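Local coordinates for iron-regulated ABC transporter siderophore-binding protein SirA (Staphylococcus aureus subsp. aureus, PDB 3MWF) that binds the siderophore staphyloferrin B and probably passes it on to an ABC transporter for iron uptake, at residues K240-W245 and V262-D267; Q148-A153 and D286-L291; K138-K143 and L185-F190; V34-G39 and K59-D64; D85-S90 and D99-I104. One frame throughout, in Å; residues are numbered along the deposited sequence.

Interaction 1 (K240-W245 and V262-D267); sequences KTESEW and VSDDLD
E242 and D264 bring two carboxylates together at the surface of the C-terminal lobe, where helix 236-246 lies on the beta-alpha-beta crossover from strand 222-227 to its parallel neighbour 262-263. The meeting is narrow: E242 OE2 stands 3.3 Å from D264 OD1, the planes of the two groups nearly perpendicular at 87°. Two acceptors this near would repel, so a cation is expected, and K227, outside both segments, supplies it. K227 NZ forms salt bridges with E242 OE2 and D265 OD1 and a long, weak ion pair with D264 OD1. Glutamate suits the helix position because its long chain, with CG anti to the backbone N (chi1 173°) and extended beyond, spans from the helix to this cluster; the shorter aspartates serve where the loop is already near. Closer packing is found where each segment meets the rest of the lobe. T241 and W245 press on T173, T241 OG1 is bonded to the carbonyl of R169, and V262 and S263 rest on V225 and F224 of the adjoining strand. The carboxylate side is looser, with D264 and D265 exposed. D264 is nevertheless tied to its own loop: D265 N donates to D264 OD1 over 3.1 Å, on the anti side and 25° out of the carboxylate plane.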
# COMPACT_ATOMS: atom_id res chain seq x y z
N LYS A 240 -15.69 12.50 -12.44
CA LYS A 240 -16.46 13.70 -12.13
C LYS A 240 -15.82 14.44 -10.95
O LYS A 240 -15.66 15.67 -10.97
CB LYS A 240 -17.90 13.34 -11.80
CG LYS A 240 -18.78 14.51 -11.52
CD LYS A 240 -20.25 14.08 -11.51
CE LYS A 240 -21.13 15.14 -10.85
NZ LYS A 240 -22.55 14.70 -10.77
N THR A 241 -15.42 13.69 -9.93
CA THR A 241 -14.72 14.31 -8.79
C THR A 241 -13.44 15.02 -9.25
O THR A 241 -13.20 16.19 -8.90
CB THR A 241 -14.43 13.29 -7.70
OG1 THR A 241 -15.68 12.75 -7.24
CG2 THR A 241 -13.68 13.94 -6.52
N GLU A 242 -12.60 14.31 -10.00
CA GLU A 242 -11.36 14.88 -10.51
C GLU A 242 -11.66 16.15 -11.31
O GLU A 242 -11.01 17.17 -11.13
CB GLU A 242 -10.63 13.85 -11.39
CG GLU A 242 -9.40 14.42 -12.10
CD GLU A 242 -8.80 13.48 -13.13
OE1 GLU A 242 -9.56 12.85 -13.91
OE2 GLU A 242 -7.57 13.36 -13.17
N SER A 243 -12.66 16.08 -12.19
CA SER A 243 -13.02 17.24 -13.01
C SER A 243 -13.39 18.46 -12.17
O SER A 243 -12.86 19.55 -12.41
CB SER A 243 -14.18 16.89 -13.95
OG SER A 243 -14.52 18.05 -14.71
N GLU A 244 -14.25 18.26 -11.18
CA GLU A 244 -14.72 19.33 -10.29
C GLU A 244 -13.59 19.92 -9.44
O GLU A 244 -13.46 21.16 -9.33
CB GLU A 244 -15.87 18.84 -9.41
CG GLU A 244 -17.12 18.64 -10.28
CD GLU A 244 -18.24 17.87 -9.62
OE1 GLU A 244 -18.07 17.32 -8.51
OE2 GLU A 244 -19.32 17.82 -10.26
N TRP A 245 -12.80 19.05 -8.83
CA TRP A 245 -11.71 19.50 -7.96
C TRP A 245 -10.58 20.18 -8.75
O TRP A 245 -10.08 21.22 -8.31
CB TRP A 245 -11.16 18.37 -7.07
CG TRP A 245 -12.11 18.02 -5.94
CD1 TRP A 245 -13.40 17.59 -6.06
CD2 TRP A 245 -11.83 18.08 -4.53
NE1 TRP A 245 -13.96 17.37 -4.80
CE2 TRP A 245 -13.02 17.68 -3.85
CE3 TRP A 245 -10.70 18.45 -3.77
CZ2 TRP A 245 -13.11 17.60 -2.45
CZ3 TRP A 245 -10.79 18.39 -2.35
CH2 TRP A 245 -12.00 17.96 -1.72
N VAL A 262 2.56 17.94 -12.19
CA VAL A 262 1.52 17.02 -11.72
C VAL A 262 1.69 15.75 -12.54
O VAL A 262 1.78 15.83 -13.78
CB VAL A 262 0.09 17.62 -11.88
CG1 VAL A 262 -0.98 16.64 -11.40
CG2 VAL A 262 -0.05 18.91 -11.09
N SER A 263 1.80 14.61 -11.86
CA SER A 263 1.76 13.31 -12.55
C SER A 263 0.37 12.73 -12.46
O SER A 263 -0.09 12.42 -11.36
CB SER A 263 2.76 12.33 -11.96
OG SER A 263 4.10 12.77 -12.10
N ASP A 264 -0.28 12.61 -13.61
CA ASP A 264 -1.67 12.24 -13.71
C ASP A 264 -1.76 10.78 -14.12
O ASP A 264 -0.77 10.20 -14.51
CB ASP A 264 -2.33 13.10 -14.80
CG ASP A 264 -3.68 13.59 -14.40
OD1 ASP A 264 -4.32 12.92 -13.54
OD2 ASP A 264 -4.12 14.64 -14.93
N ASP A 265 -2.96 10.21 -14.06
CA ASP A 265 -3.14 8.79 -14.43
C ASP A 265 -2.00 7.84 -14.04
O ASP A 265 -1.31 7.25 -14.87
CB ASP A 265 -3.46 8.65 -15.91
CG ASP A 265 -4.93 8.44 -16.15
OD1 ASP A 265 -5.67 9.46 -16.12
OD2 ASP A 265 -5.33 7.28 -16.36
N LEU A 266 -1.79 7.75 -12.75
CA LEU A 266 -0.87 6.79 -12.19
C LEU A 266 -1.65 5.49 -12.02
O LEU A 266 -2.86 5.54 -11.86
CB LEU A 266 -0.40 7.30 -10.85
CG LEU A 266 0.32 8.65 -10.92
CD1 LEU A 266 0.57 9.13 -9.51
CD2 LEU A 266 1.64 8.48 -11.67
N ASP A 267 -0.96 4.37 -12.04
CA ASP A 267 -1.62 3.07 -11.88
C ASP A 267 -2.02 2.90 -10.42
O ASP A 267 -1.15 2.80 -9.56
CB ASP A 267 -0.68 1.94 -12.27
CG ASP A 267 -1.40 0.66 -12.51
OD1 ASP A 267 -2.24 0.24 -11.66
OD2 ASP A 267 -1.19 0.06 -13.57

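Interaction 2 (Q148-A153 and D286-L291); sequences QKDAKA and DLYEKL
Y288 reaches from the last turns of helix 277-290 to D150 on helix 130-155, the long connecting helix characteristic of class III periplasmic binding proteins, and links two helices that also touch through L287 on F147 and L291 on Y155. With CG anti to the carbonyl carbon (chi1 -83°), the ring of Y288 is sent toward D150; CB, CG and the near ring carbons meet nothing of segment 148-153. Contact starts farther out, where Y288 CE1 comes 3.2 Å from D150 OD2 and 3.8 Å from D150 CB. Y288 CZ lies 3.3 Å from D150 OD2, and Y288 OH donates a short hydrogen bond of 2.6 Å to D150 OD2. The carboxylate thus sits at the ring edge, its plane turned 62° from that of the ring. Tyrosine fits because a rigid ring can span the distance between two helices and still present a donor; the short aspartate gives the acceptor. Around the ring, F147 packs edge-to-face and K295 makes a cation-pi contact, which help fix its position. Both residues are buried, so the bond probably helps stabilise the carboxylate charge. D150 OD2 receives the hydroxyl on its anti side, 20° out of the carboxylate plane.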
# COMPACT_ATOMS: atom_id res chain seq x y z
N GLN A 148 17.57 8.33 -3.81
CA GLN A 148 17.94 9.58 -3.11
C GLN A 148 19.17 10.22 -3.78
O GLN A 148 19.17 11.43 -4.02
CB GLN A 148 18.21 9.29 -1.64
CG GLN A 148 16.90 8.99 -0.89
CD GLN A 148 17.04 9.06 0.59
OE1 GLN A 148 16.39 8.31 1.33
NE2 GLN A 148 17.88 9.96 1.06
N LYS A 149 20.15 9.40 -4.12
CA LYS A 149 21.34 9.89 -4.85
C LYS A 149 20.99 10.51 -6.21
O LYS A 149 21.44 11.62 -6.51
CB LYS A 149 22.39 8.77 -5.02
CG LYS A 149 23.00 8.26 -3.73
CD LYS A 149 24.24 7.37 -4.03
CE LYS A 149 24.45 6.25 -3.01
NZ LYS A 149 24.14 6.64 -1.61
N ASP A 150 20.18 9.82 -7.01
CA ASP A 150 19.79 10.29 -8.32
C ASP A 150 18.89 11.53 -8.25
O ASP A 150 18.95 12.41 -9.11
CB ASP A 150 19.08 9.17 -9.09
CG ASP A 150 19.98 7.95 -9.32
OD1 ASP A 150 21.23 8.11 -9.34
OD2 ASP A 150 19.46 6.82 -9.49
N ALA A 151 18.04 11.59 -7.21
CA ALA A 151 17.17 12.75 -7.02
C ALA A 151 17.97 14.01 -6.65
O ALA A 151 17.75 15.09 -7.22
CB ALA A 151 16.11 12.44 -5.96
N LYS A 152 18.91 13.85 -5.71
CA LYS A 152 19.84 14.92 -5.31
C LYS A 152 20.65 15.42 -6.52
O LYS A 152 20.78 16.62 -6.75
CB LYS A 152 20.75 14.42 -4.18
CG LYS A 152 21.68 15.45 -3.50
CD LYS A 152 20.94 16.69 -2.98
CE LYS A 152 21.91 17.67 -2.30
NZ LYS A 152 21.29 19.01 -2.16
N ALA A 153 21.13 14.48 -7.33
CA ALA A 153 21.88 14.84 -8.55
C ALA A 153 21.05 15.67 -9.54
O ALA A 153 21.57 16.62 -10.12
CB ALA A 153 22.46 13.59 -9.22
N ASP A 286 8.47 3.92 -11.34
CA ASP A 286 7.52 4.90 -11.85
C ASP A 286 8.01 6.33 -11.65
O ASP A 286 7.89 7.16 -12.54
CB ASP A 286 6.16 4.75 -11.17
CG ASP A 286 5.28 3.71 -11.83
OD1 ASP A 286 5.72 3.11 -12.83
OD2 ASP A 286 4.15 3.49 -11.34
N LEU A 287 8.56 6.59 -10.46
CA LEU A 287 9.10 7.90 -10.12
C LEU A 287 10.26 8.33 -11.03
O LEU A 287 10.29 9.46 -11.49
CB LEU A 287 9.53 7.93 -8.66
CG LEU A 287 8.38 7.95 -7.65
CD1 LEU A 287 8.99 7.76 -6.28
CD2 LEU A 287 7.57 9.25 -7.75
N TYR A 288 11.19 7.42 -11.31
CA TYR A 288 12.26 7.74 -12.28
C TYR A 288 11.66 8.21 -13.60
O TYR A 288 12.11 9.20 -14.18
CB TYR A 288 13.16 6.54 -12.51
CG TYR A 288 14.25 6.36 -11.49
CD1 TYR A 288 15.41 7.13 -11.54
CD2 TYR A 288 14.14 5.39 -10.51
CE1 TYR A 288 16.42 6.94 -10.61
CE2 TYR A 288 15.14 5.18 -9.58
CZ TYR A 288 16.29 5.97 -9.63
OH TYR A 288 17.27 5.74 -8.70
N GLU A 289 10.62 7.51 -14.06
CA GLU A 289 9.96 7.86 -15.32
C GLU A 289 9.14 9.16 -15.26
O GLU A 289 9.32 10.04 -16.11
CB GLU A 289 9.08 6.69 -15.77
CG GLU A 289 8.48 6.83 -17.13
CD GLU A 289 7.38 5.82 -17.34
OE1 GLU A 289 7.71 4.62 -17.32
OE2 GLU A 289 6.20 6.22 -17.47
N LYS A 290 8.26 9.28 -14.27
CA LYS A 290 7.36 10.42 -14.19
C LYS A 290 8.12 11.71 -13.86
O LYS A 290 7.69 12.79 -14.27
CB LYS A 290 6.22 10.21 -13.17
CG LYS A 290 5.26 9.02 -13.47
CD LYS A 290 4.53 9.13 -14.80
CE LYS A 290 3.55 7.93 -15.00
NZ LYS A 290 4.23 6.65 -15.35
N LEU A 291 9.24 11.58 -13.15
CA LEU A 291 10.05 12.75 -12.76
C LEU A 291 11.22 13.02 -13.71
O LEU A 291 11.95 13.99 -13.53
CB LEU A 291 10.54 12.61 -11.32
CG LEU A 291 9.41 12.61 -10.27
CD1 LEU A 291 10.00 12.56 -8.90
CD2 LEU A 291 8.60 13.87 -10.44

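Interaction 3 (K138-K143 and L185-F190); sequences KKYDDK and LNDLGF
Y140 sits in regular helix within 130-155, the long connecting helix of the class III binding-protein fold, while D187 lies in the last turn of helix 179-187, just before a Schellman motif. In that turn G189 takes a phi of 95°, comfortable for glycine, and two backbone bonds reach back: F190 N to L185 O at 3.1 Å and G189 N to N186 O at 3.1 Å. From the long helix Y140 sends its ring out with CG anti to the backbone N (chi1 171°), which carries the phenol to the aspartate. Y140 OH donates to D187 OD2 at 2.7 Å, and the aspartate oxygen accepts with its anti lone pair; D187 OD2 also lies in the ring plane at the edge, 3.5 Å from Y140 CE2. Ring and carboxylate are turned 64° apart. The tyrosine is buried, with F116 edge-to-face against it and I284 of helix 277-290 touching it, so a large aromatic with a polar end suits a site that is greasy along its length and polar at its far side. D187 is partly exposed, and its OD2 is gripped twice, by this phenol and by a salt bridge from K117. The hydroxyl also passes near aliphatic carbon, Y140 OH lying 3.4 Å from D187 CB.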
# COMPACT_ATOMS: atom_id res chain seq x y z
N LYS A 138 16.64 -5.53 2.21
CA LYS A 138 17.92 -4.97 1.76
C LYS A 138 17.83 -4.45 0.32
O LYS A 138 18.30 -3.35 0.03
CB LYS A 138 19.06 -6.00 1.91
CG LYS A 138 20.45 -5.54 1.46
CD LYS A 138 21.17 -4.70 2.53
CE LYS A 138 22.01 -5.53 3.49
NZ LYS A 138 21.20 -6.20 4.58
N LYS A 139 17.23 -5.23 -0.58
CA LYS A 139 17.01 -4.82 -1.96
C LYS A 139 16.19 -3.52 -2.06
O LYS A 139 16.48 -2.65 -2.89
CB LYS A 139 16.33 -5.95 -2.74
CG LYS A 139 16.21 -5.69 -4.22
CD LYS A 139 16.29 -7.00 -5.06
CE LYS A 139 14.96 -7.29 -5.77
NZ LYS A 139 13.89 -7.82 -4.86
N TYR A 140 15.15 -3.40 -1.23
CA TYR A 140 14.36 -2.18 -1.23
C TYR A 140 15.19 -0.99 -0.73
O TYR A 140 15.19 0.08 -1.34
CB TYR A 140 13.07 -2.35 -0.40
CG TYR A 140 12.32 -1.04 -0.18
CD1 TYR A 140 11.46 -0.52 -1.16
CD2 TYR A 140 12.44 -0.35 1.02
CE1 TYR A 140 10.80 0.69 -0.96
CE2 TYR A 140 11.77 0.84 1.22
CZ TYR A 140 10.95 1.34 0.25
OH TYR A 140 10.29 2.52 0.50
N ASP A 141 15.90 -1.19 0.38
CA ASP A 141 16.74 -0.14 0.97
C ASP A 141 17.79 0.35 -0.02
O ASP A 141 18.02 1.57 -0.14
CB ASP A 141 17.41 -0.65 2.24
CG ASP A 141 16.46 -0.73 3.41
OD1 ASP A 141 15.32 -0.19 3.36
OD2 ASP A 141 16.88 -1.35 4.42
N ASP A 142 18.40 -0.59 -0.75
CA ASP A 142 19.35 -0.24 -1.80
C ASP A 142 18.73 0.64 -2.88
O ASP A 142 19.32 1.62 -3.30
CB ASP A 142 19.99 -1.49 -2.42
CG ASP A 142 20.97 -2.16 -1.48
OD1 ASP A 142 21.42 -1.53 -0.49
OD2 ASP A 142 21.29 -3.34 -1.72
N LYS A 143 17.51 0.28 -3.30
CA LYS A 143 16.83 1.01 -4.33
C LYS A 143 16.46 2.41 -3.85
O LYS A 143 16.56 3.38 -4.62
CB LYS A 143 15.58 0.25 -4.80
CG LYS A 143 15.11 0.71 -6.13
CD LYS A 143 14.11 -0.26 -6.77
CE LYS A 143 13.50 0.34 -8.02
NZ LYS A 143 14.42 0.24 -9.18
N LEU A 185 7.21 7.51 -0.35
CA LEU A 185 7.78 8.81 -0.70
C LEU A 185 8.61 9.35 0.47
O LEU A 185 9.66 9.98 0.23
CB LEU A 185 6.73 9.84 -1.13
CG LEU A 185 5.93 9.51 -2.38
CD1 LEU A 185 5.03 10.68 -2.72
CD2 LEU A 185 6.84 9.10 -3.55
N ASN A 186 8.12 9.18 1.69
CA ASN A 186 8.89 9.59 2.87
C ASN A 186 10.27 8.86 2.93
O ASN A 186 11.32 9.47 3.18
CB ASN A 186 8.10 9.35 4.17
CG ASN A 186 8.71 10.10 5.36
OD1 ASN A 186 9.41 9.52 6.20
ND2 ASN A 186 8.47 11.38 5.41
N ASP A 187 10.27 7.56 2.65
CA ASP A 187 11.52 6.80 2.59
C ASP A 187 12.48 7.38 1.55
O ASP A 187 13.70 7.43 1.77
CB ASP A 187 11.24 5.34 2.20
CG ASP A 187 10.68 4.50 3.34
OD1 ASP A 187 10.69 4.91 4.52
OD2 ASP A 187 10.25 3.37 3.04
N LEU A 188 11.92 7.80 0.43
CA LEU A 188 12.70 8.31 -0.70
C LEU A 188 13.25 9.72 -0.47
O LEU A 188 14.00 10.24 -1.30
CB LEU A 188 11.84 8.28 -1.95
CG LEU A 188 11.47 6.86 -2.37
CD1 LEU A 188 10.47 6.95 -3.48
CD2 LEU A 188 12.76 6.05 -2.83
N GLY A 189 12.87 10.33 0.64
CA GLY A 189 13.34 11.67 1.02
C GLY A 189 12.49 12.86 0.65
O GLY A 189 12.90 14.01 0.89
N PHE A 190 11.32 12.62 0.06
CA PHE A 190 10.38 13.68 -0.22
C PHE A 190 9.86 14.18 1.11
O PHE A 190 9.73 13.40 2.04
CB PHE A 190 9.20 13.17 -1.05
CG PHE A 190 9.56 12.89 -2.50
CD1 PHE A 190 9.58 13.92 -3.44
CD2 PHE A 190 9.86 11.59 -2.91
CE1 PHE A 190 9.89 13.67 -4.78
CE2 PHE A 190 10.21 11.32 -4.27
CZ PHE A 190 10.22 12.35 -5.18

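Interaction 4 (V34-G39 and K59-D64); sequences VAVSLG and KNDLKD
V36 packs against D61 and L62 in a small, mostly apolar contact of the N-terminal lobe, where the last full turn of helix 29-37 meets the loop between strands 44-45 and 66-70. The backbones come near enough for V36 to reach both D61 and L62, with V36 CA and D61 CA 6.9 Å apart. The valine divides the work between its branches. V36 CG1, anti to the backbone N (chi1 167°), touches D61 CB at 3.7 Å, while V36 CG2 meets L62 CD2, also at 3.7 Å. A branched, compact residue therefore suits the helix face. The aspartate contributes chiefly its methylene, with the carboxylate carbon D61 CG a little farther, 3.9 Å from V36 CG1. L62 is buried, and its side chain crosses that of V36 at about a right angle. The loop is held in shape by its own bond, L62 N to K59 O at 2.9 Å, in a brief 3-10 turn. The helix ends in a Schellman motif, where G39 adopts positive phi. V36 also touches I58 of the preceding loop and K278 of helix 277-290, and P42 lies against both A35 and L62. V34 packs on helix 116-127 and L38 on helix 130-155.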
# COMPACT_ATOMS: atom_id res chain seq x y z
N VAL A 34 3.43 -10.26 -0.40
CA VAL A 34 4.62 -10.62 0.38
C VAL A 34 4.82 -12.15 0.39
O VAL A 34 5.95 -12.62 0.27
CB VAL A 34 4.55 -10.00 1.79
CG1 VAL A 34 5.59 -10.63 2.76
CG2 VAL A 34 4.76 -8.50 1.71
N ALA A 35 3.72 -12.90 0.50
CA ALA A 35 3.84 -14.37 0.51
C ALA A 35 4.50 -14.82 -0.80
O ALA A 35 5.47 -15.60 -0.81
CB ALA A 35 2.46 -15.00 0.64
N VAL A 36 3.98 -14.33 -1.92
CA VAL A 36 4.56 -14.64 -3.22
C VAL A 36 6.05 -14.23 -3.31
O VAL A 36 6.91 -15.01 -3.78
CB VAL A 36 3.70 -14.02 -4.35
CG1 VAL A 36 4.43 -14.04 -5.71
CG2 VAL A 36 2.33 -14.71 -4.45
N SER A 37 6.36 -13.04 -2.81
CA SER A 37 7.72 -12.51 -2.80
C SER A 37 8.70 -13.38 -1.99
O SER A 37 9.91 -13.45 -2.30
CB SER A 37 7.70 -11.08 -2.25
OG SER A 37 7.02 -10.21 -3.15
N LEU A 38 8.16 -14.02 -0.95
CA LEU A 38 8.94 -14.90 -0.08
C LEU A 38 8.97 -16.35 -0.59
O LEU A 38 9.54 -17.23 0.08
CB LEU A 38 8.40 -14.84 1.35
CG LEU A 38 8.62 -13.52 2.10
CD1 LEU A 38 7.83 -13.52 3.38
CD2 LEU A 38 10.10 -13.30 2.41
N GLY A 39 8.36 -16.59 -1.74
CA GLY A 39 8.37 -17.92 -2.40
C GLY A 39 7.31 -18.88 -1.89
O GLY A 39 7.43 -20.10 -2.09
N LYS A 59 -1.35 -12.79 -10.81
CA LYS A 59 -2.32 -13.90 -10.91
C LYS A 59 -1.64 -15.22 -11.33
O LYS A 59 -2.07 -16.28 -10.89
CB LYS A 59 -3.52 -13.56 -11.80
CG LYS A 59 -3.21 -13.58 -13.27
CD LYS A 59 -4.40 -13.18 -14.12
CE LYS A 59 -4.01 -13.30 -15.60
NZ LYS A 59 -4.94 -12.54 -16.44
N ASN A 60 -0.57 -15.13 -12.13
CA ASN A 60 0.16 -16.34 -12.57
C ASN A 60 0.96 -16.98 -11.44
O ASN A 60 1.39 -18.14 -11.55
CB ASN A 60 1.06 -16.06 -13.79
CG ASN A 60 0.26 -15.75 -15.08
OD1 ASN A 60 -0.88 -16.20 -15.25
ND2 ASN A 60 0.86 -14.97 -15.97
N ASP A 61 1.17 -16.23 -10.36
CA ASP A 61 1.78 -16.77 -9.14
C ASP A 61 0.71 -17.25 -8.15
O ASP A 61 1.05 -17.83 -7.11
CB ASP A 61 2.65 -15.72 -8.46
CG ASP A 61 3.67 -15.15 -9.37
OD1 ASP A 61 3.57 -13.94 -9.70
OD2 ASP A 61 4.55 -15.91 -9.79
N LEU A 62 -0.56 -17.01 -8.48
CA LEU A 62 -1.68 -17.42 -7.63
C LEU A 62 -2.61 -18.42 -8.32
O LEU A 62 -3.79 -18.50 -7.99
CB LEU A 62 -2.51 -16.21 -7.19
CG LEU A 62 -1.81 -15.11 -6.41
CD1 LEU A 62 -2.80 -13.96 -6.14
CD2 LEU A 62 -1.23 -15.65 -5.10
N LYS A 63 -2.09 -19.18 -9.27
CA LYS A 63 -2.97 -20.16 -9.91
C LYS A 63 -3.29 -21.25 -8.86
O LYS A 63 -2.42 -21.69 -8.10
CB LYS A 63 -2.35 -20.69 -11.20
CG LYS A 63 -1.21 -21.66 -11.04
CD LYS A 63 -0.17 -21.52 -12.17
CE LYS A 63 -0.79 -21.12 -13.51
NZ LYS A 63 0.10 -20.15 -14.22
N ASP A 64 -4.56 -21.62 -8.78
CA ASP A 64 -5.02 -22.57 -7.75
C ASP A 64 -5.18 -21.97 -6.34
O ASP A 64 -5.73 -22.64 -5.46
CB ASP A 64 -4.14 -23.83 -7.64
CG ASP A 64 -4.06 -24.62 -8.94
OD1 ASP A 64 -5.12 -24.91 -9.55
OD2 ASP A 64 -2.93 -24.98 -9.32

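Interaction 5 (D85-S90 and D99-I104); sequences DLIVAS and DQLSKI
I87 pushes its CD1 methyl into a hollow on helix 98-104, bounded on one side by the backbone of L101 and on another by I104. I87 CD1 is 3.6 Å from L101 O, an oxygen already taken up by the backbone N of I104 at 3.0 Å, and 4.1 Å from I104 CB. The long arm of isoleucine suits this place: CG1 points anti to the carbonyl carbon (chi1 -61°) and the chain runs on extended to CD1, so its tip reaches the helix surface while the branch CG2 stays nearer the strand. The second bump comes the other way. L101 extends its fork towards the strand, and its two methyls part company there, L101 CD2 lying 4.2 Å from I87 CG2 and L101 CD1 3.9 Å from A89 CB. Alanine leaves room for a leucine methyl beside the isoleucine.

The pieces belong to a beta-alpha-beta crossover of the N-terminal lobe: strand 86-90, helix 98-104 and then strand 107-110, parallel to the first and next to it in the sheet. Strand and helix run nearly antiparallel, at 160°, with axes 8.8 Å apart. I87 and A89, two apart along the strand, point to the same face, while L86 and V88 pack against helix 116-127 on the other. T107 and I79 close round the same apolar patch. Just past A89, S90 OG caps the backbone N of R93, a residue of the staphyloferrin B pocket.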
# COMPACT_ATOMS: atom_id res chain seq x y z
N ASP A 85 -2.46 -23.69 7.70
CA ASP A 85 -1.63 -23.75 8.90
C ASP A 85 -1.16 -22.37 9.36
O ASP A 85 -0.53 -22.25 10.42
CB ASP A 85 -0.48 -24.76 8.77
CG ASP A 85 0.29 -24.64 7.49
OD1 ASP A 85 0.37 -23.54 6.91
OD2 ASP A 85 0.88 -25.66 7.07
N LEU A 86 -1.48 -21.33 8.59
CA LEU A 86 -1.16 -19.95 8.97
C LEU A 86 -2.12 -19.00 8.28
O LEU A 86 -2.38 -19.14 7.06
CB LEU A 86 0.28 -19.59 8.57
CG LEU A 86 0.74 -18.17 8.92
CD1 LEU A 86 0.77 -17.97 10.45
CD2 LEU A 86 2.10 -17.90 8.31
N ILE A 87 -2.68 -18.07 9.05
CA ILE A 87 -3.51 -17.00 8.49
C ILE A 87 -2.80 -15.69 8.76
O ILE A 87 -2.36 -15.45 9.88
CB ILE A 87 -4.93 -17.00 9.09
CG1 ILE A 87 -5.60 -18.34 8.77
CG2 ILE A 87 -5.77 -15.77 8.59
CD1 ILE A 87 -6.84 -18.60 9.63
N VAL A 88 -2.69 -14.83 7.74
CA VAL A 88 -2.09 -13.50 7.95
C VAL A 88 -3.23 -12.46 7.85
O VAL A 88 -3.90 -12.33 6.81
CB VAL A 88 -0.96 -13.16 6.91
CG1 VAL A 88 -0.37 -11.77 7.16
CG2 VAL A 88 0.16 -14.21 6.95
N ALA A 89 -3.45 -11.75 8.95
CA ALA A 89 -4.59 -10.86 9.11
C ALA A 89 -4.05 -9.47 9.43
O ALA A 89 -2.84 -9.30 9.56
CB ALA A 89 -5.50 -11.33 10.27
N SER A 90 -4.97 -8.51 9.53
CA SER A 90 -4.63 -7.15 9.98
C SER A 90 -5.64 -6.72 11.05
O SER A 90 -6.81 -7.15 11.03
CB SER A 90 -4.65 -6.17 8.79
OG SER A 90 -5.97 -5.98 8.28
N ASP A 99 -10.41 -13.73 16.95
CA ASP A 99 -10.56 -14.97 17.74
C ASP A 99 -11.11 -16.11 16.87
O ASP A 99 -10.69 -17.28 17.03
CB ASP A 99 -11.49 -14.79 18.94
CG ASP A 99 -10.95 -13.84 20.01
OD1 ASP A 99 -9.80 -13.36 19.94
OD2 ASP A 99 -11.75 -13.55 20.92
N GLN A 100 -12.02 -15.77 15.96
CA GLN A 100 -12.62 -16.74 15.06
C GLN A 100 -11.57 -17.28 14.08
O GLN A 100 -11.53 -18.47 13.78
CB GLN A 100 -13.82 -16.14 14.32
CG GLN A 100 -14.99 -15.77 15.25
CD GLN A 100 -16.11 -14.98 14.58
OE1 GLN A 100 -17.04 -15.57 14.01
NE2 GLN A 100 -16.05 -13.66 14.68
N LEU A 101 -10.70 -16.39 13.60
CA LEU A 101 -9.58 -16.78 12.75
C LEU A 101 -8.63 -17.71 13.50
O LEU A 101 -8.21 -18.73 12.94
CB LEU A 101 -8.80 -15.56 12.23
CG LEU A 101 -9.54 -14.71 11.21
CD1 LEU A 101 -8.73 -13.44 10.98
CD2 LEU A 101 -9.77 -15.46 9.87
N SER A 102 -8.34 -17.38 14.76
CA SER A 102 -7.44 -18.19 15.58
C SER A 102 -8.00 -19.58 15.85
O SER A 102 -7.24 -20.51 16.06
CB SER A 102 -7.12 -17.49 16.93
OG SER A 102 -6.36 -16.31 16.68
N LYS A 103 -9.31 -19.72 15.83
CA LYS A 103 -9.92 -21.06 16.01
C LYS A 103 -9.69 -21.96 14.80
O LYS A 103 -9.69 -23.19 14.88
CB LYS A 103 -11.40 -20.97 16.34
CG LYS A 103 -11.66 -20.44 17.75
CD LYS A 103 -13.13 -20.18 17.99
CE LYS A 103 -13.97 -21.44 17.90
NZ LYS A 103 -15.42 -21.06 18.04
N ILE A 104 -9.48 -21.34 13.64
CA ILE A 104 -9.17 -22.09 12.42
C ILE A 104 -7.71 -22.50 12.32
O ILE A 104 -7.39 -23.67 12.03
CB ILE A 104 -9.61 -21.26 11.16
CG1 ILE A 104 -11.10 -20.89 11.25
CG2 ILE A 104 -9.21 -22.00 9.85
CD1 ILE A 104 -11.58 -19.90 10.18

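In the fold
Interactions 2 and 5 are buried, 3 and 4 partly so, and 1 lies at the surface. Their chemistry follows: interaction 5 is apolar side-chain packing of helix on sheet and interaction 4 is mostly apolar too, whereas interactions 2 and 3 each bridge helices by a tyrosine hydroxyl donating to an aspartate, and interaction 1 sets like charges around a lysine. Interactions 2 and 3 share helix 130-155, their centres 11 Å apart, and L287 touches L185 and L188 between them. Interaction 1 meets interaction 2 where S263 and L266 pack on K290. Interactions 4 and 5 lie in the other lobe, and the centres of 2 and 5 are 40 Å apart.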